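Local structure of aminoglycoside N(3)-acetyltransferase (Enterobacter cloacae, 6NP3) at residues Q11-D14 and R18-D21; A162-V167 and I226-L231; D212-A215 and D221-E224. The protein transfers an acetyl group from acetyl-CoA to the 3-amino group of 2-deoxystreptamine antibiotics such as gentamicin, and so probably confers resistance to them. One frame throughout, in Å; residues are numbered along the deposited sequence.

Contact 1. Residues Q11-D14 and R18-D21; sequences QLRD and RSGD
R18 and R13 reach across the junction between the end of helix 5-15 and the turn that leads into strand 22-27, each with its guanidinium group. One direct hydrogen bond joins the two segments: R18 NH1 donates to R13 O at 2.8 Å, nearly straight at 175°. It arrives in the carbonyl plane on a lone pair, and the acceptor lies in the guanidinium plane of R18. The R18 chain, bent at chi2 (-68°), folds back toward the helix although its CB points away. A water extends the grip, accepting from R18 NH2 at 2.8 Å and donating to D14 O at 3.0 Å. The R13 guanidinium lies beside R18 CA and the S19 side chain, set obliquely to both; R13 NH1 donates to A49 O and V17 O. Within R18-D21, a type II beta turn, D21 N bonds R18 O and R18 N donates to D21 OD2 (2.8 Å), which also forms a salt bridge with K156. R18 thus serves two carbonyl oxygens near the C-terminal end of helix 5-15, R13 O directly and D14 O through the water, where carbonyls commonly lack the amide partners of mid-helix positions; the contact is a polar one at the surface.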
ATOM      1  N   GLN A  11      -2.250  23.011   1.434  1.00 16.01           N
ATOM      2  CA  GLN A  11      -3.059  22.260   0.475  1.00 16.29           C
ATOM      3  C   GLN A  11      -3.636  20.980   1.084  1.00 15.11           C
ATOM      4  O   GLN A  11      -4.791  20.625   0.810  1.00 15.24           O
ATOM      5  CB  GLN A  11      -2.218  21.901  -0.745  1.00 16.17           C
ATOM      6  CG  GLN A  11      -1.921  23.045  -1.677  1.00 17.49           C
ATOM      7  CD  GLN A  11      -0.964  22.654  -2.763  1.00 17.96           C
ATOM      8  OE1 GLN A  11      -0.035  21.907  -2.529  1.00 18.48           O
ATOM      9  NE2 GLN A  11      -1.196  23.144  -3.970  1.00 19.81           N
ATOM     10  N   LEU A  12      -2.847  20.265   1.890  1.00 14.84           N
ATOM     11  CA  LEU A  12      -3.345  19.059   2.540  1.00 14.52           C
ATOM     12  C   LEU A  12      -4.463  19.388   3.512  1.00 14.97           C
ATOM     13  O   LEU A  12      -5.470  18.670   3.591  1.00 14.41           O
ATOM     14  CB  LEU A  12      -2.188  18.343   3.224  1.00 14.45           C
ATOM     15  CG  LEU A  12      -1.175  17.690   2.276  1.00 15.00           C
ATOM     16  CD1 LEU A  12       0.119  17.348   2.980  1.00 15.96           C
ATOM     17  CD2 LEU A  12      -1.780  16.448   1.653  1.00 15.14           C
ATOM     18  N   ARG A  13      -4.325  20.501   4.239  0.77 14.96           N
ATOM     19  CA  ARG A  13      -5.397  20.926   5.127  0.77 15.95           C
ATOM     20  C   ARG A  13      -6.648  21.250   4.326  0.77 15.91           C
ATOM     21  O   ARG A  13      -7.763  20.883   4.720  0.77 16.15           O
ATOM     22  CB  ARG A  13      -4.936  22.132   5.946  0.77 18.39           C
ATOM     23  CG  ARG A  13      -3.861  21.825   6.981  0.77 22.96           C
ATOM     24  CD  ARG A  13      -4.474  21.715   8.376  0.77 25.87           C
ATOM     25  NE  ARG A  13      -3.519  21.355   9.421  0.77 26.64           N
ATOM     26  CZ  ARG A  13      -3.128  20.109   9.674  0.77 25.15           C
ATOM     27  NH1 ARG A  13      -3.593  19.098   8.949  0.77 20.91           N
ATOM     28  NH2 ARG A  13      -2.269  19.879  10.657  0.77 27.26           N
ATOM     29  N   ASP A  14      -6.483  21.954   3.203  1.00 15.90           N
ATOM     30  CA  ASP A  14      -7.643  22.294   2.382  1.00 17.36           C
ATOM     31  C   ASP A  14      -8.361  21.038   1.911  1.00 16.70           C
ATOM     32  O   ASP A  14      -9.588  21.027   1.792  1.00 17.89           O
ATOM     33  CB  ASP A  14      -7.237  23.067   1.128  1.00 18.99           C
ATOM     34  CG  ASP A  14      -6.830  24.482   1.391  1.00 23.20           C
ATOM     35  OD1 ASP A  14      -7.155  25.007   2.463  1.00 24.97           O
ATOM     36  OD2 ASP A  14      -6.191  25.057   0.491  1.00 23.98           O
ATOM     37  N   ARG A  18      -6.441  16.292   8.678  1.00 14.29           N
ATOM     38  CA  ARG A  18      -6.493  16.925   9.980  1.00 15.04           C
ATOM     39  C   ARG A  18      -5.456  16.316  10.907  1.00 14.20           C
ATOM     40  O   ARG A  18      -5.063  15.148  10.772  1.00 13.82           O
ATOM     41  CB  ARG A  18      -7.866  16.740  10.604  1.00 16.79           C
ATOM     42  CG  ARG A  18      -8.983  17.439   9.846  1.00 19.78           C
ATOM     43  CD  ARG A  18      -8.857  18.956   9.948  1.00 23.42           C
ATOM     44  NE  ARG A  18      -9.814  19.684   9.121  1.00 27.05           N
ATOM     45  CZ  ARG A  18      -9.569  20.126   7.892  1.00 28.16           C
ATOM     46  NH1 ARG A  18      -8.409  19.894   7.309  1.00 23.99           N
ATOM     47  NH2 ARG A  18     -10.504  20.787   7.236  1.00 29.90           N
ATOM     48  N   SER A  19      -5.004  17.129  11.861  0.52 15.11           N
ATOM     49  CA  SER A  19      -4.129  16.630  12.908  0.52 15.56           C
ATOM     50  C   SER A  19      -4.760  15.406  13.554  0.52 14.09           C
ATOM     51  O   SER A  19      -5.957  15.388  13.863  0.52 14.98           O
ATOM     52  CB  SER A  19      -3.873  17.727  13.947  0.52 18.26           C
ATOM     53  OG  SER A  19      -3.185  18.828  13.371  0.52 21.16           O
ATOM     54  N   GLY A  20      -3.948  14.372  13.725  1.00 13.14           N
ATOM     55  CA  GLY A  20      -4.403  13.134  14.294  1.00 12.73           C
ATOM     56  C   GLY A  20      -4.837  12.087  13.291  1.00 11.91           C
ATOM     57  O   GLY A  20      -5.105  10.950  13.684  1.00 12.14           O
ATOM     58  N   ASP A  21      -4.934  12.436  12.016  1.00 11.52           N
ATOM     59  CA  ASP A  21      -5.428  11.485  11.035  1.00 11.67           C
ATOM     60  C   ASP A  21      -4.436  10.338  10.821  1.00 11.44           C
ATOM     61  O   ASP A  21      -3.228  10.457  11.033  1.00 11.82           O
ATOM     62  CB  ASP A  21      -5.665  12.181   9.690  1.00 12.14           C
ATOM     63  CG  ASP A  21      -6.966  12.977   9.617  1.00 12.93           C
ATOM     64  OD1 ASP A  21      -7.764  12.962  10.561  1.00 13.86           O
ATOM     65  OD2 ASP A  21      -7.192  13.589   8.542  1.00 13.78           O
TER
HETATM   66  O   HOH W   1     -10.808  21.371   4.506  1.00 31.28           O

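Contact 2. Residues A162-V167 and I226-L231; sequences AGPDAV and IARDYL. With LLL ((2R,3R,4R,5R)-2-((1S,2S,3R,4S,6R)-4,6-diamino-3-((2R,3R,6S)-3-amino-6-(aminomethyl)-tetrahydro-2H-pyran-2-yloxy)-2-hydr oxycyclohexyloxy)-5-methyl-4-(methylamino)-tetrahydro-2H-pyran-3,5-diol), chain B.
Part of the wall of the gentamicin pocket, the loop carrying D165, is joined here to helix 222-233: the loop after strand 156-160 turns one side to the antibiotic and packs the other on the helix through P164 and A227. P164 CB lies 3.9 Å from A227 CB, and the same methyl sits 3.4 Å from P164 O. V167 CG2 adds a looser apolar touch to A227 CB at 4.3 Å. R228 closes the exposed flank. Its chain, extended from CG to NE (chi2 -175°), crosses the proline obliquely and turns one face of the guanidinium to P164 CG, which stands over its centre, 3.4 Å from R228 CZ. A salt bridge from R228 NH2 to E224, one helical turn earlier, restrains that group. The loop itself is a tight turn, closed by A166 N donating to G163 O at 3.0 Å, and it leads on toward helix 170-176, whose L170 also covers A227. With P164 packed on the helix, D165 next to it points its CB away from the helix and lines the antibiotic pocket. D165 is modelled in two conformers, and in the one described its OD2 comes doubtfully close to C31 of the antibiotic's amino sugar.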
ATOM      1  N   ALA A 162      -2.420   9.877  -8.295  1.00 17.98           N
ATOM      2  CA  ALA A 162      -2.396   8.455  -8.613  1.00 19.62           C
ATOM      3  C   ALA A 162      -3.729   8.011  -9.194  1.00 19.94           C
ATOM      4  O   ALA A 162      -4.774   8.594  -8.918  1.00 21.12           O
ATOM      5  CB  ALA A 162      -2.098   7.659  -7.347  1.00 19.77           C
ATOM      6  N   GLY A 163      -3.680   6.960  -9.999  1.00 21.10           N
ATOM      7  CA  GLY A 163      -4.864   6.473 -10.672  1.00 21.76           C
ATOM      8  C   GLY A 163      -5.676   5.547  -9.796  1.00 20.84           C
ATOM      9  O   GLY A 163      -5.260   5.137  -8.700  1.00 20.33           O
ATOM     10  N   PRO A 164      -6.853   5.163 -10.299  1.00 20.33           N
ATOM     11  CA  PRO A 164      -7.747   4.293  -9.509  1.00 19.51           C
ATOM     12  C   PRO A 164      -7.186   2.907  -9.259  1.00 18.91           C
ATOM     13  O   PRO A 164      -7.629   2.232  -8.318  1.00 18.66           O
ATOM     14  CB  PRO A 164      -9.037   4.254 -10.341  1.00 20.90           C
ATOM     15  CG  PRO A 164      -8.577   4.582 -11.759  1.00 22.43           C
ATOM     16  CD  PRO A 164      -7.456   5.584 -11.575  1.00 21.71           C
ATOM     17  N   ASP A 165      -6.190   2.484 -10.035  0.64 17.54           N
ATOM     18  CA  ASP A 165      -5.543   1.200  -9.810  0.64 17.02           C
ATOM     19  C   ASP A 165      -4.695   1.189  -8.548  0.64 17.32           C
ATOM     20  O   ASP A 165      -4.243   0.116  -8.136  0.64 18.71           O
ATOM     21  CB  ASP A 165      -4.588   0.887 -10.968  0.64 18.65           C
ATOM     22  CG  ASP A 165      -3.335   1.766 -10.937  0.64 20.74           C
ATOM     23  OD1 ASP A 165      -3.449   2.944 -11.303  0.64 21.82           O
ATOM     24  OD2 ASP A 165      -2.254   1.306 -10.509  0.64 23.17           O
ATOM     25  N   ALA A 166      -4.449   2.348  -7.940  0.64 16.30           N
ATOM     26  CA  ALA A 166      -3.408   2.475  -6.932  0.64 16.47           C
ATOM     27  C   ALA A 166      -3.853   2.103  -5.527  0.64 15.85           C
ATOM     28  O   ALA A 166      -3.008   2.025  -4.646  0.64 17.05           O
ATOM     29  CB  ALA A 166      -2.902   3.916  -6.910  0.64 17.02           C
ATOM     30  N   VAL A 167      -5.123   1.772  -5.323  1.00 15.66           N
ATOM     31  CA  VAL A 167      -5.721   1.715  -3.983  1.00 14.03           C
ATOM     32  C   VAL A 167      -5.497   0.342  -3.341  1.00 13.05           C
ATOM     33  O   VAL A 167      -6.351  -0.555  -3.385  1.00 13.36           O
ATOM     34  CB  VAL A 167      -7.208   2.063  -4.069  1.00 15.45           C
ATOM     35  CG1 VAL A 167      -7.796   2.105  -2.684  1.00 14.54           C
ATOM     36  CG2 VAL A 167      -7.455   3.355  -4.832  1.00 18.55           C
ATOM     37  N   ILE A 226     -13.421  -1.178  -9.216  1.00 16.06           N
ATOM     38  CA  ILE A 226     -14.153  -0.763  -8.024  1.00 15.54           C
ATOM     39  C   ILE A 226     -13.929   0.718  -7.758  1.00 15.21           C
ATOM     40  O   ILE A 226     -14.880   1.465  -7.514  1.00 15.75           O
ATOM     41  CB  ILE A 226     -13.731  -1.605  -6.812  1.00 14.38           C
ATOM     42  CG1 ILE A 226     -14.143  -3.067  -6.979  1.00 14.79           C
ATOM     43  CG2 ILE A 226     -14.300  -1.009  -5.542  1.00 14.72           C
ATOM     44  CD1 ILE A 226     -13.444  -3.958  -6.009  1.00 14.88           C
ATOM     45  N   ALA A 227     -12.671   1.155  -7.790  1.00 15.82           N
ATOM     46  CA  ALA A 227     -12.361   2.531  -7.420  1.00 16.49           C
ATOM     47  C   ALA A 227     -12.958   3.519  -8.414  1.00 17.18           C
ATOM     48  O   ALA A 227     -13.475   4.571  -8.016  1.00 16.81           O
ATOM     49  CB  ALA A 227     -10.850   2.691  -7.322  1.00 17.08           C
ATOM     50  N   ARG A 228     -12.913   3.206  -9.708  1.00 18.28           N
ATOM     51  CA  ARG A 228     -13.536   4.095 -10.686  1.00 20.51           C
ATOM     52  C   ARG A 228     -15.028   4.241 -10.422  1.00 19.10           C
ATOM     53  O   ARG A 228     -15.573   5.352 -10.468  1.00 19.96           O
ATOM     54  CB  ARG A 228     -13.345   3.564 -12.110  1.00 24.66           C
ATOM     55  CG  ARG A 228     -12.029   3.841 -12.761  1.00 30.74           C
ATOM     56  CD  ARG A 228     -11.994   3.381 -14.226  1.00 36.51           C
ATOM     57  NE  ARG A 228     -10.612   3.300 -14.693  1.00 40.97           N
ATOM     58  CZ  ARG A 228      -9.849   4.358 -14.942  1.00 44.42           C
ATOM     59  NH1 ARG A 228     -10.333   5.579 -14.780  1.00 45.72           N
ATOM     60  NH2 ARG A 228      -8.600   4.197 -15.353  1.00 45.77           N
ATOM     61  N   ASP A 229     -15.721   3.120 -10.203  0.52 19.51           N
ATOM     62  CA  ASP A 229     -17.142   3.168  -9.877  0.52 19.65           C
ATOM     63  C   ASP A 229     -17.370   4.003  -8.626  0.52 18.17           C
ATOM     64  O   ASP A 229     -18.175   4.942  -8.629  0.52 18.42           O
ATOM     65  CB  ASP A 229     -17.692   1.749  -9.697  0.52 21.06           C
ATOM     66  CG  ASP A 229     -18.620   1.327 -10.823  0.52 23.74           C
ATOM     67  OD1 ASP A 229     -18.960   2.154 -11.689  0.52 26.30           O
ATOM     68  OD2 ASP A 229     -19.030   0.152 -10.845  0.52 22.55           O
ATOM     69  N   TYR A 230     -16.583   3.739  -7.579  1.00 17.17           N
ATOM     70  CA  TYR A 230     -16.773   4.429  -6.304  1.00 16.15           C
ATOM     71  C   TYR A 230     -16.634   5.927  -6.485  1.00 15.49           C
ATOM     72  O   TYR A 230     -17.450   6.703  -5.982  1.00 16.27           O
ATOM     73  CB  TYR A 230     -15.755   3.929  -5.286  1.00 15.23           C
ATOM     74  CG  TYR A 230     -15.827   4.572  -3.939  1.00 14.27           C
ATOM     75  CD1 TYR A 230     -16.703   4.117  -3.008  1.00 14.32           C
ATOM     76  CD2 TYR A 230     -14.995   5.635  -3.597  1.00 14.71           C
ATOM     77  CE1 TYR A 230     -16.735   4.672  -1.735  1.00 14.48           C
ATOM     78  CE2 TYR A 230     -15.042   6.210  -2.355  1.00 14.56           C
ATOM     79  CZ  TYR A 230     -15.911   5.731  -1.433  1.00 14.01           C
ATOM     80  OH  TYR A 230     -15.907   6.316  -0.190  1.00 15.21           O
ATOM     81  N   LEU A 231     -15.604   6.342  -7.207  1.00 16.23           N
ATOM     82  CA  LEU A 231     -15.353   7.762  -7.373  1.00 17.14           C
ATOM     83  C   LEU A 231     -16.409   8.424  -8.239  1.00 17.97           C
ATOM     84  O   LEU A 231     -16.635   9.630  -8.104  1.00 19.63           O
ATOM     85  CB  LEU A 231     -13.960   7.977  -7.952  1.00 19.15           C
ATOM     86  CG  LEU A 231     -12.835   7.593  -6.984  1.00 20.59           C
ATOM     87  CD1 LEU A 231     -11.479   7.642  -7.686  1.00 23.04           C
ATOM     88  CD2 LEU A 231     -12.809   8.504  -5.760  1.00 20.26           C
TER
HETATM   89  C11 LLL B 301      -0.004  -3.455 -10.523  0.81 25.28           C
HETATM   90  O11 LLL B 301      -0.463  -3.396  -9.147  0.81 19.54           O
HETATM   91  C21 LLL B 301       0.014  -2.023 -11.052  0.81 28.73           C
HETATM   92  N21 LLL B 301       0.738  -1.211 -10.080  0.81 30.20           N
HETATM   93  C31 LLL B 301      -1.363  -1.474 -11.100  0.81 28.69           C
HETATM   94  C41 LLL B 301      -2.191  -2.341 -12.036  0.81 29.31           C
HETATM   95  C51 LLL B 301      -2.142  -3.774 -11.519  0.81 29.22           C
HETATM   96  O51 LLL B 301      -0.818  -4.217 -11.408  0.81 28.20           O
HETATM   97  C61 LLL B 301      -2.857  -4.704 -12.476  0.81 29.85           C
HETATM   98  N61 LLL B 301      -2.770  -6.063 -11.942  0.81 29.57           N
HETATM   99  C12 LLL B 301       0.778  -5.669  -5.821  0.19 17.21           C
HETATM  100  N12 LLL B 301       0.985  -6.692  -4.804  0.19 16.97           N
HETATM  101  C22 LLL B 301      -0.691  -5.261  -5.911  0.81 17.33           C
HETATM  102  C32 LLL B 301      -0.795  -4.146  -6.932  0.19 19.27           C
HETATM  103  N32 LLL B 301      -2.190  -3.708  -7.029  0.19 20.46           N
HETATM  104  C42 LLL B 301      -0.337  -4.563  -8.330  0.19 19.52           C
HETATM  105  C52 LLL B 301       1.088  -5.115  -8.250  0.19 17.92           C
HETATM  106  O52 LLL B 301       1.420  -5.668  -9.502  0.19 17.59           O
HETATM  107  C62 LLL B 301       1.239  -6.187  -7.189  0.19 16.77           C
HETATM  108  O62 LLL B 301       2.612  -6.516  -7.085  0.81 13.57           O
HETATM  109  C13 LLL B 301       2.970  -7.896  -7.181  0.19 15.22           C
HETATM  110  C23 LLL B 301       4.220  -8.077  -6.324  0.19 14.76           C
HETATM  111  O23 LLL B 301       3.931  -7.610  -5.022  0.19 14.71           O
HETATM  112  C33 LLL B 301       5.381  -7.227  -6.872  0.19 14.73           C
HETATM  113  N33 LLL B 301       6.614  -7.501  -6.101  0.19 14.61           N
HETATM  114  C43 LLL B 301       5.585  -7.575  -8.361  0.19 15.04           C
HETATM  115  O43 LLL B 301       6.101  -8.891  -8.405  0.19 15.19           O
HETATM  116  C53 LLL B 301       4.256  -7.485  -9.121  0.19 15.04           C
HETATM  117  O53 LLL B 301       3.249  -8.281  -8.542  0.19 14.96           O
HETATM  118  C83 LLL B 301       6.568  -6.593  -9.008  0.19 15.40           C
HETATM  119  C93 LLL B 301       7.206  -6.245  -5.591  0.19 14.62           C

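Contact 3. Residues D212-A215 and D221-E224; sequences DEYA and DAVE
Y214 lays its ring against the first turn of helix 222-233, where D221 occupies the N-cap position. The segment D212-A215 supplies a short 3-10 turn, closed by A215 N donating to D212 O, and the chain then loops back so that Y214 and D221 come within 4.3 Å of each other, CA to CA. The tight part centres on the tyrosine. A222 CB stands over one ring face in a CH-pi contact, 3.8 Å from the centroid of the Y214 ring and 14° off its normal, somewhat toward the rim. The opposite face is covered by E213 CG from the tyrosine's own segment, which leaves the ring sandwiched between two aliphatic groups. With CG beside the backbone N (chi1 -57°), the ring is carried over the start of the helix. The course of the backbone brings Y214 CB to 3.6 Å from A222 N. The backbones approach as well: D221 CA makes a CA-H...O contact with Y214 O at 3.4 Å. The phenol end extends past the helix start and bonds H266 NE2. By contrast, the side of D212 and E213 is exposed to solvent; D212 reaches away from the helix to a salt bridge with R183. On the buried side, A222 and V223 pack against helix 170-176. The D221 carboxylate turns from the tyrosine toward its own helix, close to H171 and the bound gentamicin. There D221 OD1 accepts from E224 N at 3.1 Å, the donor arriving 51° out of the carboxylate plane.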
ATOM      1  N   ASP A 212     -10.198 -14.479 -12.906  1.00 17.50           N
ATOM      2  CA  ASP A 212      -9.567 -14.525 -14.226  1.00 18.42           C
ATOM      3  C   ASP A 212      -9.854 -13.264 -15.034  1.00 18.03           C
ATOM      4  O   ASP A 212      -8.965 -12.731 -15.702  1.00 19.38           O
ATOM      5  CB  ASP A 212     -10.048 -15.762 -15.004  1.00 19.16           C
ATOM      6  CG  ASP A 212      -9.584 -17.070 -14.385  1.00 20.44           C
ATOM      7  OD1 ASP A 212      -8.634 -17.053 -13.581  1.00 20.10           O
ATOM      8  OD2 ASP A 212     -10.177 -18.124 -14.735  1.00 22.41           O
ATOM      9  N   GLU A 213     -11.090 -12.771 -14.986  1.00 18.28           N
ATOM     10  CA  GLU A 213     -11.453 -11.633 -15.815  1.00 19.12           C
ATOM     11  C   GLU A 213     -10.799 -10.345 -15.354  1.00 20.22           C
ATOM     12  O   GLU A 213     -10.855  -9.351 -16.083  1.00 21.39           O
ATOM     13  CB  GLU A 213     -12.968 -11.456 -15.838  1.00 21.03           C
ATOM     14  CG  GLU A 213     -13.592 -11.160 -14.479  1.00 22.41           C
ATOM     15  CD  GLU A 213     -15.081 -11.395 -14.493  1.00 24.80           C
ATOM     16  OE1 GLU A 213     -15.842 -10.449 -14.761  1.00 26.32           O
ATOM     17  OE2 GLU A 213     -15.495 -12.544 -14.263  1.00 26.56           O
ATOM     18  N   TYR A 214     -10.176 -10.336 -14.171  1.00 18.39           N
ATOM     19  CA  TYR A 214      -9.478  -9.161 -13.652  1.00 18.74           C
ATOM     20  C   TYR A 214      -7.962  -9.303 -13.739  1.00 19.16           C
ATOM     21  O   TYR A 214      -7.236  -8.438 -13.222  1.00 19.99           O
ATOM     22  CB  TYR A 214      -9.893  -8.854 -12.199  1.00 17.88           C
ATOM     23  CG  TYR A 214     -11.362  -8.645 -12.041  1.00 17.60           C
ATOM     24  CD1 TYR A 214     -12.007  -7.647 -12.736  1.00 19.25           C
ATOM     25  CD2 TYR A 214     -12.104  -9.419 -11.175  1.00 17.64           C
ATOM     26  CE1 TYR A 214     -13.361  -7.459 -12.605  1.00 20.87           C
ATOM     27  CE2 TYR A 214     -13.437  -9.208 -11.000  1.00 18.63           C
ATOM     28  CZ  TYR A 214     -14.079  -8.249 -11.736  1.00 19.44           C
ATOM     29  OH  TYR A 214     -15.441  -8.071 -11.589  1.00 21.28           O
ATOM     30  N   ALA A 215      -7.466 -10.381 -14.358  1.00 20.70           N
ATOM     31  CA  ALA A 215      -6.059 -10.752 -14.277  1.00 23.44           C
ATOM     32  C   ALA A 215      -5.268 -10.492 -15.557  1.00 27.11           C
ATOM     33  O   ALA A 215      -4.121 -10.931 -15.653  1.00 27.15           O
ATOM     34  CB  ALA A 215      -5.922 -12.219 -13.856  1.00 24.23           C
ATOM     35  N   ASP A 221      -7.745  -4.327 -13.370  0.58 20.95           N
ATOM     36  CA  ASP A 221      -8.050  -5.280 -12.318  0.58 19.32           C
ATOM     37  C   ASP A 221      -9.298  -4.835 -11.555  0.58 18.14           C
ATOM     38  O   ASP A 221      -9.940  -3.829 -11.877  0.58 17.81           O
ATOM     39  CB  ASP A 221      -6.824  -5.492 -11.428  0.58 19.55           C
ATOM     40  CG  ASP A 221      -6.565  -4.340 -10.471  0.58 19.41           C
ATOM     41  OD1 ASP A 221      -6.798  -3.155 -10.822  0.58 18.86           O
ATOM     42  OD2 ASP A 221      -6.074  -4.662  -9.361  0.58 20.12           O
ATOM     43  N   ALA A 222      -9.684  -5.630 -10.558  1.00 17.11           N
ATOM     44  CA  ALA A 222     -10.880  -5.316  -9.800  1.00 16.56           C
ATOM     45  C   ALA A 222     -10.679  -4.061  -8.962  1.00 15.34           C
ATOM     46  O   ALA A 222     -11.625  -3.296  -8.780  1.00 15.80           O
ATOM     47  CB  ALA A 222     -11.293  -6.480  -8.908  1.00 16.98           C
ATOM     48  N   VAL A 223      -9.483  -3.851  -8.404  1.00 15.48           N
ATOM     49  CA  VAL A 223      -9.231  -2.620  -7.646  1.00 15.23           C
ATOM     50  C   VAL A 223      -9.585  -1.406  -8.493  1.00 15.49           C
ATOM     51  O   VAL A 223     -10.294  -0.489  -8.053  1.00 15.60           O
ATOM     52  CB  VAL A 223      -7.761  -2.569  -7.197  1.00 15.62           C
ATOM     53  CG1 VAL A 223      -7.412  -1.196  -6.619  1.00 15.61           C
ATOM     54  CG2 VAL A 223      -7.501  -3.645  -6.207  1.00 16.02           C
ATOM     55  N   GLU A 224      -9.073  -1.372  -9.725  1.00 16.26           N
ATOM     56  CA  GLU A 224      -9.328  -0.235 -10.601  1.00 17.66           C
ATOM     57  C   GLU A 224     -10.802  -0.098 -10.923  1.00 17.27           C
ATOM     58  O   GLU A 224     -11.342   1.016 -10.932  1.00 17.97           O
ATOM     59  CB  GLU A 224      -8.501  -0.362 -11.882  1.00 18.78           C
ATOM     60  CG  GLU A 224      -8.743   0.777 -12.845  1.00 20.97           C
ATOM     61  CD  GLU A 224      -7.808   0.800 -14.035  1.00 23.64           C
ATOM     62  OE1 GLU A 224      -6.801   0.062 -14.050  1.00 26.07           O
ATOM     63  OE2 GLU A 224      -8.094   1.586 -14.960  1.00 27.06           O
TER

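Overall arrangement
Contacts 2 and 3 form one neighbourhood beside the gentamicin pocket, their centres 12 Å apart, and share helix 222-233: contact 3 lies at its start and contact 2 on its following turns. They meet directly where V223 CG1 of contact 3 packs on V167 O of contact 2 at 3.5 Å. Along the chain contact 3 is nested within the loop that contact 2 closes. Both approach the antibiotic, contact 2 with D165 of the pocket and contact 3 with the D221 side chain about 4 Å from the ligand. Contact 1 stands apart on the surface, its centre about 22 Å from that of contact 2 and 32 Å from that of contact 3.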